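Local structure of putative 4-amino-4-deoxychorismate lyase (Thermus thermophilus, 2ZGI) at residues R80-V85 / L91-P96; L42-R47 / E181-E186; S164-L167 / T172-L175; L50-S55 / A123-G128. The protein probably acts as a pyridoxal-phosphate-dependent lyase of the class-IV aminotransferase family, perhaps cleaving 4-amino-4-deoxychorismate. All blocks are in the same frame, centred on the assembly; numbering follows the deposited sequence.

Contact 1 of 4, residues R80-V85 / L91-P96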
# COMPACT_ATOMS: atom_id res chain seq x y z
N ARG D 80 -19.33 32.01 9.78
CA ARG D 80 -19.11 30.59 9.60
C ARG D 80 -19.91 29.87 10.67
O ARG D 80 -19.81 30.18 11.87
CB ARG D 80 -17.62 30.24 9.72
CG ARG D 80 -17.29 28.79 9.34
CD ARG D 80 -16.10 28.31 10.18
NE ARG D 80 -15.78 26.89 10.06
CZ ARG D 80 -15.98 25.99 11.03
NH1 ARG D 80 -16.54 26.34 12.19
NH2 ARG D 80 -15.65 24.72 10.83
N LEU D 81 -20.72 28.92 10.23
CA LEU D 81 -21.58 28.20 11.14
C LEU D 81 -21.18 26.76 11.14
O LEU D 81 -20.67 26.24 10.14
CB LEU D 81 -23.06 28.29 10.66
CG LEU D 81 -23.63 29.67 10.36
CD1 LEU D 81 -24.97 29.56 9.60
CD2 LEU D 81 -23.87 30.34 11.69
N ARG D 82 -21.42 26.10 12.25
CA ARG D 82 -21.18 24.70 12.33
C ARG D 82 -22.23 23.97 13.14
O ARG D 82 -22.54 24.38 14.28
CB ARG D 82 -19.82 24.51 12.96
CG ARG D 82 -19.28 23.13 12.80
CD ARG D 82 -18.31 22.93 13.91
NE ARG D 82 -18.43 21.58 14.35
CZ ARG D 82 -17.70 20.60 13.86
NH1 ARG D 82 -16.78 20.90 12.96
NH2 ARG D 82 -17.87 19.37 14.29
N PHE D 83 -22.77 22.89 12.58
CA PHE D 83 -23.80 22.09 13.21
C PHE D 83 -23.23 20.69 13.39
O PHE D 83 -22.78 20.10 12.43
CB PHE D 83 -25.06 21.96 12.33
CG PHE D 83 -25.83 23.26 12.12
CD1 PHE D 83 -26.11 24.12 13.18
CD2 PHE D 83 -26.37 23.55 10.88
CE1 PHE D 83 -26.86 25.28 12.99
CE2 PHE D 83 -27.14 24.72 10.68
CZ PHE D 83 -27.36 25.58 11.73
N THR D 84 -23.24 20.17 14.61
CA THR D 84 -22.60 18.88 14.90
C THR D 84 -23.62 17.99 15.62
O THR D 84 -24.29 18.45 16.56
CB THR D 84 -21.34 19.06 15.77
OG1 THR D 84 -20.50 20.05 15.18
CG2 THR D 84 -20.55 17.75 15.91
N VAL D 85 -23.72 16.75 15.17
CA VAL D 85 -24.54 15.73 15.78
C VAL D 85 -23.72 14.57 16.39
O VAL D 85 -22.88 13.95 15.72
CB VAL D 85 -25.54 15.13 14.75
CG1 VAL D 85 -26.34 14.01 15.37
CG2 VAL D 85 -26.49 16.24 14.22
N LEU D 91 -24.91 20.37 18.66
CA LEU D 91 -24.04 21.49 18.82
C LEU D 91 -24.24 22.41 17.63
O LEU D 91 -24.29 21.96 16.49
CB LEU D 91 -22.61 20.94 18.96
CG LEU D 91 -21.49 21.53 19.82
CD1 LEU D 91 -21.89 22.00 21.21
CD2 LEU D 91 -20.39 20.46 19.91
N SER D 92 -24.43 23.70 17.92
CA SER D 92 -24.63 24.72 16.90
C SER D 92 -23.82 25.92 17.32
O SER D 92 -23.87 26.36 18.49
CB SER D 92 -26.12 25.08 16.76
OG SER D 92 -26.89 23.92 16.48
N GLU D 93 -23.02 26.42 16.38
CA GLU D 93 -22.12 27.54 16.68
C GLU D 93 -21.91 28.46 15.49
O GLU D 93 -22.09 28.05 14.34
CB GLU D 93 -20.78 27.01 17.15
CG GLU D 93 -20.22 25.93 16.28
CD GLU D 93 -19.04 25.27 16.93
OE1 GLU D 93 -19.20 24.08 17.32
OE2 GLU D 93 -18.00 25.96 17.08
N ALA D 94 -21.53 29.70 15.79
CA ALA D 94 -21.34 30.72 14.78
C ALA D 94 -20.22 31.61 15.19
O ALA D 94 -20.05 31.95 16.38
CB ALA D 94 -22.61 31.55 14.60
N ARG D 95 -19.43 32.00 14.21
CA ARG D 95 -18.37 32.94 14.46
C ARG D 95 -18.19 33.78 13.20
O ARG D 95 -18.55 33.35 12.09
CB ARG D 95 -17.08 32.20 14.84
CG ARG D 95 -16.36 31.59 13.66
CD ARG D 95 -15.41 30.54 14.11
NE ARG D 95 -14.63 30.03 12.98
CZ ARG D 95 -14.02 28.85 12.98
NH1 ARG D 95 -14.12 28.05 14.04
NH2 ARG D 95 -13.34 28.47 11.91
N PRO D 96 -17.61 34.98 13.38
CA PRO D 96 -17.32 35.87 12.26
C PRO D 96 -16.50 35.13 11.21
O PRO D 96 -15.60 34.36 11.56
CB PRO D 96 -16.44 36.94 12.90
CG PRO D 96 -15.71 36.19 14.03
CD PRO D 96 -16.88 35.39 14.60
O HOH W 1 -21.19 22.70 16.10
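Arg80 pairs with Arg95 through backbone and side chain: its N donates to Arg95 O at 2.8 Å and its O accepts from Arg95 N, while the side chains run alongside each other. Their guanidinium planes are only 14° apart and stack with centres 4.0 Å apart, Arg80 CD lying over one face of the Arg95 guanidinium, 3.3 Å from NH2. With an alanine here, the guanidinium of Arg95 would probably lose the flat surface it rests on and be freer to turn. Leu81, on the other face of the hairpin, presses CD2 tightly on Ala94 CB (3.4 Å). Arg82 and Glu93 form the next hydrogen-bonded pair; Arg82 CB packs on Glu93 CG, but the salt bridge from Arg82 NE to Glu93 OE1 is long, 4.0 Å. Instead Arg82 NE donates to Thr84 OG1 (2.7 Å), and a water bonded to Arg82 O, Thr84 OG1 and Glu93 OE1 ties the group together. Phe83 turns its CD1 to Ser92 OG, a hydroxyl whose hydrogen bond goes to Asp65. Thr84 closes the register, its N reaching Leu91 O at 2.8 Å. The hairpin thus has one mainly apolar face, turned to helices 38-51 and 59-72, and one mainly polar face, where Arg82 makes a cation-pi contact with Tyr19 of the second subunit. The stacked arginines imply a repulsion that Glu93 may partly offset.

Contact 2 of 4, residues L42-R47 / E181-E186. With PLP (pyridoxal-5'-phosphate), chain P; SO4 (sulfate ion), chain O.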
# COMPACT_ATOMS: atom_id res chain seq x y z
N LEU D 42 -28.76 20.69 5.94
CA LEU D 42 -29.56 19.93 6.91
C LEU D 42 -29.94 18.54 6.39
O LEU D 42 -29.98 17.58 7.14
CB LEU D 42 -30.78 20.71 7.40
CG LEU D 42 -30.44 22.02 8.13
CD1 LEU D 42 -31.71 22.79 8.57
CD2 LEU D 42 -29.50 21.77 9.33
N ALA D 43 -30.21 18.45 5.09
CA ALA D 43 -30.45 17.18 4.40
C ALA D 43 -29.22 16.27 4.52
O ALA D 43 -29.33 15.12 4.93
CB ALA D 43 -30.78 17.43 2.95
N ARG D 44 -28.05 16.79 4.16
CA ARG D 44 -26.83 15.98 4.28
C ARG D 44 -26.55 15.52 5.71
O ARG D 44 -26.23 14.35 5.94
CB ARG D 44 -25.61 16.74 3.75
CG ARG D 44 -24.33 15.86 3.78
CD ARG D 44 -23.17 16.50 3.04
NE ARG D 44 -22.64 17.61 3.83
CZ ARG D 44 -21.67 18.42 3.42
NH1 ARG D 44 -21.09 18.26 2.21
NH2 ARG D 44 -21.29 19.42 4.23
N LEU D 45 -26.67 16.45 6.67
CA LEU D 45 -26.38 16.19 8.08
C LEU D 45 -27.27 15.07 8.61
O LEU D 45 -26.80 14.14 9.28
CB LEU D 45 -26.54 17.48 8.93
CG LEU D 45 -26.13 17.42 10.41
CD1 LEU D 45 -24.61 17.17 10.55
CD2 LEU D 45 -26.54 18.69 11.21
N ARG D 46 -28.57 15.13 8.29
CA ARG D 46 -29.47 14.02 8.65
C ARG D 46 -29.05 12.71 7.99
O ARG D 46 -29.14 11.66 8.62
CB ARG D 46 -30.92 14.36 8.25
CG ARG D 46 -31.94 13.25 8.51
CD ARG D 46 -33.34 13.79 8.18
NE ARG D 46 -34.35 12.99 8.85
CZ ARG D 46 -34.87 11.86 8.37
NH1 ARG D 46 -34.49 11.38 7.18
NH2 ARG D 46 -35.78 11.20 9.09
N ARG D 47 -28.65 12.77 6.72
CA ARG D 47 -28.25 11.56 5.96
C ARG D 47 -27.00 10.93 6.59
O ARG D 47 -26.93 9.72 6.80
CB ARG D 47 -27.95 11.90 4.50
CG ARG D 47 -29.19 11.90 3.58
CD ARG D 47 -28.80 11.86 2.11
NE ARG D 47 -27.93 12.97 1.71
CZ ARG D 47 -28.38 14.14 1.24
NH1 ARG D 47 -29.69 14.34 1.12
NH2 ARG D 47 -27.52 15.09 0.89
N GLU D 181 -19.15 13.81 -0.94
CA GLU D 181 -19.95 14.60 -1.87
C GLU D 181 -20.22 15.95 -1.19
O GLU D 181 -21.17 16.10 -0.38
CB GLU D 181 -21.26 13.94 -2.32
CG GLU D 181 -21.79 14.51 -3.67
CD GLU D 181 -23.25 14.09 -3.98
OE1 GLU D 181 -23.44 13.12 -4.73
OE2 GLU D 181 -24.21 14.72 -3.47
N GLY D 182 -19.33 16.89 -1.48
CA GLY D 182 -19.48 18.25 -1.07
C GLY D 182 -20.70 18.88 -1.72
O GLY D 182 -21.04 18.60 -2.89
N ILE D 183 -21.34 19.74 -0.94
CA ILE D 183 -22.47 20.51 -1.39
C ILE D 183 -22.01 21.55 -2.41
O ILE D 183 -22.67 21.73 -3.44
CB ILE D 183 -23.20 21.14 -0.17
CG1 ILE D 183 -23.97 20.04 0.57
CG2 ILE D 183 -24.13 22.30 -0.58
CD1 ILE D 183 -24.23 20.32 2.05
N THR D 184 -20.89 22.23 -2.14
CA THR D 184 -20.40 23.28 -3.03
C THR D 184 -20.10 22.70 -4.41
O THR D 184 -20.53 23.25 -5.41
CB THR D 184 -19.17 24.03 -2.47
OG1 THR D 184 -19.47 24.48 -1.14
CG2 THR D 184 -18.86 25.24 -3.32
N ARG D 185 -19.42 21.56 -4.44
CA ARG D 185 -19.08 20.92 -5.71
C ARG D 185 -20.32 20.68 -6.59
O ARG D 185 -20.35 21.05 -7.78
CB ARG D 185 -18.34 19.62 -5.47
CG ARG D 185 -17.79 19.06 -6.75
CD ARG D 185 -16.57 18.19 -6.51
NE ARG D 185 -16.86 17.04 -5.66
CZ ARG D 185 -15.97 16.11 -5.38
NH1 ARG D 185 -14.74 16.19 -5.89
NH2 ARG D 185 -16.32 15.08 -4.60
N GLU D 186 -21.34 20.07 -6.00
CA GLU D 186 -22.62 19.86 -6.69
C GLU D 186 -23.23 21.15 -7.24
O GLU D 186 -23.76 21.19 -8.35
CB GLU D 186 -23.58 19.09 -5.79
CG GLU D 186 -23.11 17.65 -5.50
CD GLU D 186 -22.91 16.82 -6.77
OE1 GLU D 186 -23.69 16.99 -7.76
OE2 GLU D 186 -21.95 16.01 -6.78
N1 PLP P . -13.79 17.63 1.74
C2 PLP P . -13.83 17.33 3.05
C2A PLP P . -12.93 16.25 3.59
C3 PLP P . -14.68 18.04 3.91
O3 PLP P . -14.68 17.71 5.23
C4 PLP P . -15.51 19.03 3.37
C4A PLP P . -16.50 19.82 4.21
C5 PLP P . -15.47 19.29 2.00
C6 PLP P . -14.59 18.55 1.21
C5A PLP P . -16.31 20.36 1.35
O4P PLP P . -17.72 20.14 1.39
P PLP P . -18.81 21.30 1.24
O1P PLP P . -18.67 21.88 -0.14
O2P PLP P . -18.54 22.37 2.28
O3P PLP P . -20.04 20.50 1.50
S SO4 O . -24.22 12.78 0.84
O1 SO4 O . -23.86 11.44 0.37
O2 SO4 O . -24.75 13.61 -0.23
O3 SO4 O . -25.22 12.71 1.91
O4 SO4 O . -22.98 13.42 1.31
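Glu181 O receives a weak hydrogen bond from Arg44 NH1, 3.4 Å long, and lies at the edge of the guanidinium, in its plane. The carboxylate of Glu181 points elsewhere, with OE2 3.5 Å from O2 of a sulfate ion that probably came from the crystallisation liquor. Arg47 holds that sulfate from helix 38-51, NE to O3 at 2.7 Å in a nearly straight bond (177°). Gly182, the N-cap residue of helix 183-194, brings its CA against the same guanidinium edge; a beta carbon here would probably come too close to the ester oxygen O4P of the cofactor. Ile183 then contributes in two ways. Its N donates to pyridoxal phosphate O3P at 2.9 Å, and its CD1 sits over the centre of the Arg44 guanidinium, 3.5 Å from CZ. Arg44 reaches this spot with CG anti to the backbone N (chi1 -176°) and a bend at chi3, which swings NH1 to within 2.6 Å of O3P; NH2 adds a weak bond to the same oxygen and also meets Thr26. Thr184 serves another phosphate oxygen, both its N and its OG1 donating to O1P, the hydroxyl at 2.9 Å. The phosphate therefore lies at the N-terminus of a helix, where N-H groups of the first turn point at it and the helix dipole would probably favour an anion, with one arginine brought in from a helix far away in the sequence. Helix 38-51 packs its other side on strand 78-86 and helix 59-72, while helix 183-194 lies against strand 172-176 through Arg185 and Glu186.

Contact 3 of 4, residues S164-L167 / T172-L175. With PLP (pyridoxal-5'-phosphate), chain P.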
# COMPACT_ATOMS: atom_id res chain seq x y z
N SER D 164 -13.29 20.15 -1.93
CA SER D 164 -13.58 19.07 -2.87
C SER D 164 -12.86 19.38 -4.19
O SER D 164 -13.06 20.45 -4.77
CB SER D 164 -15.08 19.01 -3.15
OG SER D 164 -15.83 18.80 -1.97
N PRO D 165 -11.99 18.47 -4.65
CA PRO D 165 -11.25 18.83 -5.85
C PRO D 165 -12.02 18.59 -7.16
O PRO D 165 -12.79 17.61 -7.28
CB PRO D 165 -9.98 17.98 -5.74
CG PRO D 165 -10.39 16.82 -4.95
CD PRO D 165 -11.46 17.26 -4.00
N LEU D 166 -11.84 19.50 -8.11
CA LEU D 166 -12.42 19.38 -9.45
C LEU D 166 -11.32 19.54 -10.48
O LEU D 166 -10.34 20.25 -10.25
CB LEU D 166 -13.46 20.47 -9.70
CG LEU D 166 -14.77 20.54 -8.91
CD1 LEU D 166 -14.63 21.34 -7.63
CD2 LEU D 166 -15.78 21.24 -9.79
N LEU D 167 -11.51 18.91 -11.64
CA LEU D 167 -10.56 19.01 -12.75
C LEU D 167 -11.26 19.58 -13.99
O LEU D 167 -12.34 19.11 -14.36
CB LEU D 167 -9.99 17.63 -13.06
CG LEU D 167 -8.94 17.52 -14.17
CD1 LEU D 167 -7.65 18.22 -13.77
CD2 LEU D 167 -8.69 16.05 -14.47
N THR D 172 -14.72 20.28 -20.37
CA THR D 172 -15.43 19.42 -19.43
C THR D 172 -14.90 19.55 -18.00
O THR D 172 -13.68 19.61 -17.77
CB THR D 172 -15.44 17.95 -19.91
OG1 THR D 172 -15.63 17.06 -18.81
CG2 THR D 172 -14.14 17.63 -20.59
N LEU D 173 -15.83 19.63 -17.05
CA LEU D 173 -15.51 19.68 -15.63
C LEU D 173 -15.74 18.31 -15.03
O LEU D 173 -16.85 17.76 -15.09
CB LEU D 173 -16.39 20.72 -14.93
CG LEU D 173 -16.19 21.00 -13.44
CD1 LEU D 173 -14.98 21.89 -13.19
CD2 LEU D 173 -17.46 21.64 -12.90
N TYR D 174 -14.69 17.74 -14.46
CA TYR D 174 -14.75 16.46 -13.78
C TYR D 174 -14.83 16.62 -12.27
O TYR D 174 -14.06 17.38 -11.67
CB TYR D 174 -13.52 15.63 -14.11
CG TYR D 174 -13.35 15.43 -15.59
CD1 TYR D 174 -14.01 14.38 -16.25
CD2 TYR D 174 -12.57 16.31 -16.35
CE1 TYR D 174 -13.86 14.20 -17.63
CE2 TYR D 174 -12.42 16.14 -17.73
CZ TYR D 174 -13.07 15.08 -18.36
OH TYR D 174 -12.92 14.91 -19.73
N LEU D 175 -15.77 15.90 -11.66
CA LEU D 175 -15.82 15.80 -10.21
C LEU D 175 -15.15 14.51 -9.79
O LEU D 175 -15.49 13.40 -10.27
CB LEU D 175 -17.27 15.86 -9.69
CG LEU D 175 -18.25 16.87 -10.31
CD1 LEU D 175 -19.47 17.01 -9.40
CD2 LEU D 175 -17.63 18.25 -10.61
N1 PLP P . -13.79 17.63 1.74
C2 PLP P . -13.83 17.33 3.05
C2A PLP P . -12.93 16.25 3.59
C3 PLP P . -14.68 18.04 3.91
O3 PLP P . -14.68 17.71 5.23
C4 PLP P . -15.51 19.03 3.37
C4A PLP P . -16.50 19.82 4.21
C5 PLP P . -15.47 19.29 2.00
C6 PLP P . -14.59 18.55 1.21
C5A PLP P . -16.31 20.36 1.35
O4P PLP P . -17.72 20.14 1.39
P PLP P . -18.81 21.30 1.24
O1P PLP P . -18.67 21.88 -0.14
O2P PLP P . -18.54 22.37 2.28
O3P PLP P . -20.04 20.50 1.50
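Leu167 and Tyr174 form the hydrogen-bonded pair of this antiparallel hairpin, which makes up the middle of a mixed sheet, between strands 198-202 and 212-217. Tyr174 N donates to Leu167 O at 2.7 Å, almost straight at 173°, and Leu167 N returns a bond to Tyr174 O at 3.0 Å. Two weaker CA-H...O contacts flank them, from Leu173 CA to Leu167 O and from Leu166 CA to Tyr174 O. Leu167 O also meets the edge of the tyrosine ring, near CD2. The side chains of Leu167 and Tyr174 meet through their CB atoms at 4.2 Å; beyond them Phe204 meets the ring of Tyr174 and also touches Leu167.

On the face of Leu166 and Leu175 it is methyl groups that meet. Leu166 CD2 touches Leu175 CD2 at 3.6 Å, the two side chains lying side by side and pointing the same way, and it meets both methyls of Leu173, CD1 at 3.6 Å. Leu173 sends its CG anti to the backbone N (chi1 -177°), which directs both methyls at this one branch. An alanine here would remove both methyls and would probably leave a gap beside Leu166 CD2. Leu175 also packs against the aliphatic part of Arg185 of helix 183-194. At the start of the strand, in the cofactor pocket, Ser164 OG stands 3.4 Å from C6 of the pyridoxal phosphate ring. Chemically the contact divides in two: a pair of backbone bonds sets the register of the strands, and the leucine methyls close one face with no polar partner across the contact.

Contact 4 of 4, residues L50-S55 / A123-G128; sequences LALGLS and ARYKTG. With PLP (pyridoxal-5'-phosphate), chain P.
Leu52 and Tyr125 each set CG beside the backbone N, anti to the carbonyl carbon (chi1 -67° and -49°), and these torsions bring the leucine methyls against the tyrosine side chain. Leu52 CD2 approaches the ring obliquely at Tyr125 CD2, whereas its CD1 lies 4.0 Å from Tyr125 CB. The same CD1 presses on Thr127 CG2 at 3.5 Å, a tight pair in which the two side chains meet at about a right angle. Ala51 CB lies near the CE1 and CZ atoms of the ring, 3.5 Å from Tyr125 CE1. No hydrogen bond crosses the contact, which is essentially apolar; the Thr127 hydroxyl is turned to Asn129 N instead.

Tyr125 is held from further directions. His48 meets its ring edge-to-face, and the aliphatic CG of Arg124 lies over one ring face. Around Leu52 the packing goes on to Val24 and, across the interface, to Leu135 of the second subunit, while Thr127 touches Leu131 of that chain.

Between Tyr125 and Thr127, Lys126 sets out away from the helix end, and its chain, bent at chi4, carries NZ to the cofactor, where it is covalently linked to pyridoxal phosphate C4A by a bond modelled long, at 1.8 Å. NZ is also 2.8 Å from the cofactor's O3. The helix itself finishes in a Schellman motif, with Gly53 at positive phi as the C-prime residue and Gly53 N bonded to Leu50 O. A helix C-terminus thus backs the loop that bears the cofactor lysine, whose position is consistent with the Schiff-base lysine of this family.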
# COMPACT_ATOMS: atom_id res chain seq x y z
N LEU D 50 -27.91 9.43 10.07
CA LEU D 50 -28.63 8.16 9.97
C LEU D 50 -27.72 7.00 9.49
O LEU D 50 -27.85 5.87 9.98
CB LEU D 50 -29.95 8.28 9.16
CG LEU D 50 -30.93 9.49 9.30
CD1 LEU D 50 -32.39 9.16 8.93
CD2 LEU D 50 -30.90 10.30 10.66
N ALA D 51 -26.78 7.30 8.59
CA ALA D 51 -25.88 6.26 8.04
C ALA D 51 -24.97 5.67 9.13
O ALA D 51 -24.57 4.52 9.07
CB ALA D 51 -25.04 6.84 6.88
N LEU D 52 -24.70 6.46 10.16
CA LEU D 52 -23.70 6.12 11.14
C LEU D 52 -24.35 5.78 12.48
O LEU D 52 -23.69 5.74 13.52
CB LEU D 52 -22.71 7.29 11.25
CG LEU D 52 -21.89 7.44 9.95
CD1 LEU D 52 -20.85 8.49 10.08
CD2 LEU D 52 -21.24 6.12 9.55
N GLY D 53 -25.67 5.56 12.43
CA GLY D 53 -26.49 5.18 13.58
C GLY D 53 -26.60 6.21 14.68
O GLY D 53 -26.78 5.84 15.84
N LEU D 54 -26.47 7.50 14.34
CA LEU D 54 -26.61 8.57 15.31
C LEU D 54 -28.00 9.21 15.24
O LEU D 54 -28.45 9.59 14.16
CB LEU D 54 -25.52 9.63 15.10
CG LEU D 54 -24.05 9.20 15.10
CD1 LEU D 54 -23.21 10.33 14.50
CD2 LEU D 54 -23.59 8.88 16.49
N SER D 55 -28.68 9.31 16.38
CA SER D 55 -29.96 10.04 16.47
C SER D 55 -29.86 11.47 15.95
O SER D 55 -29.01 12.24 16.41
CB SER D 55 -30.46 10.09 17.91
OG SER D 55 -30.57 8.79 18.45
N ALA D 123 -15.36 7.78 4.24
CA ALA D 123 -14.93 8.82 3.30
C ALA D 123 -16.10 9.64 2.76
O ALA D 123 -15.96 10.83 2.43
CB ALA D 123 -14.20 8.18 2.12
N ARG D 124 -17.26 9.00 2.69
CA ARG D 124 -18.41 9.64 2.09
C ARG D 124 -19.15 10.50 3.11
O ARG D 124 -20.02 11.29 2.72
CB ARG D 124 -19.34 8.60 1.48
CG ARG D 124 -19.67 7.45 2.44
CD ARG D 124 -20.47 6.32 1.75
NE ARG D 124 -21.69 6.85 1.16
CZ ARG D 124 -22.66 6.14 0.58
NH1 ARG D 124 -22.58 4.82 0.49
NH2 ARG D 124 -23.72 6.77 0.09
N TYR D 125 -18.81 10.33 4.40
CA TYR D 125 -19.46 11.06 5.50
C TYR D 125 -18.55 12.13 6.10
O TYR D 125 -17.30 11.99 6.13
CB TYR D 125 -19.94 10.08 6.56
CG TYR D 125 -20.72 8.94 5.95
CD1 TYR D 125 -21.94 9.18 5.29
CD2 TYR D 125 -20.24 7.63 5.99
CE1 TYR D 125 -22.65 8.14 4.68
CE2 TYR D 125 -20.95 6.58 5.40
CZ TYR D 125 -22.16 6.85 4.75
OH TYR D 125 -22.87 5.84 4.15
N LYS D 126 -19.18 13.19 6.60
CA LYS D 126 -18.48 14.29 7.25
C LYS D 126 -18.50 14.01 8.76
O LYS D 126 -19.47 14.37 9.46
CB LYS D 126 -19.17 15.60 6.90
CG LYS D 126 -18.23 16.79 6.79
CD LYS D 126 -18.89 17.93 6.08
CE LYS D 126 -18.25 19.24 6.48
NZ LYS D 126 -16.89 19.30 5.86
N THR D 127 -17.46 13.30 9.24
CA THR D 127 -17.43 12.78 10.60
C THR D 127 -16.33 13.40 11.46
O THR D 127 -15.39 14.00 10.95
CB THR D 127 -17.26 11.22 10.65
OG1 THR D 127 -15.87 10.86 10.45
CG2 THR D 127 -18.08 10.55 9.56
N GLY D 128 -16.48 13.21 12.77
CA GLY D 128 -15.47 13.54 13.76
C GLY D 128 -14.19 12.72 13.68
O GLY D 128 -13.26 12.97 14.43
N1 PLP P . -13.79 17.63 1.74
C2 PLP P . -13.83 17.33 3.05
C2A PLP P . -12.93 16.25 3.59
C3 PLP P . -14.68 18.04 3.91
O3 PLP P . -14.68 17.71 5.23
C4 PLP P . -15.51 19.03 3.37
C4A PLP P . -16.50 19.82 4.21
C5 PLP P . -15.47 19.29 2.00
C6 PLP P . -14.59 18.55 1.21
C5A PLP P . -16.31 20.36 1.35
O4P PLP P . -17.72 20.14 1.39
P PLP P . -18.81 21.30 1.24
O1P PLP P . -18.67 21.88 -0.14
O2P PLP P . -18.54 22.37 2.28
O3P PLP P . -20.04 20.50 1.50

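In the fold
Contacts 2, 3 and 4 all touch the pyridoxal phosphate, whereas contact 1 lies behind helix 38-51, which serves both contacts 2 and 4. Contacts 2 and 4, with centres about 12 Å apart, touch where Arg44 packs on Lys126. Contact 1, about 16 Å from contact 2, joins it through Phe83 on Leu42 and Leu45; it also meets contact 4 through Val85, and both touch the second subunit. Contact 3 lies about 28 Å from contact 1, across the chain's centre, in the other sheet, and reaches contact 2 through Arg185. Contact 1 is nested inside contact 4, and contacts 4 and 3 follow in series within contact 2. The cofactor thus sits between the two sheet-bearing halves.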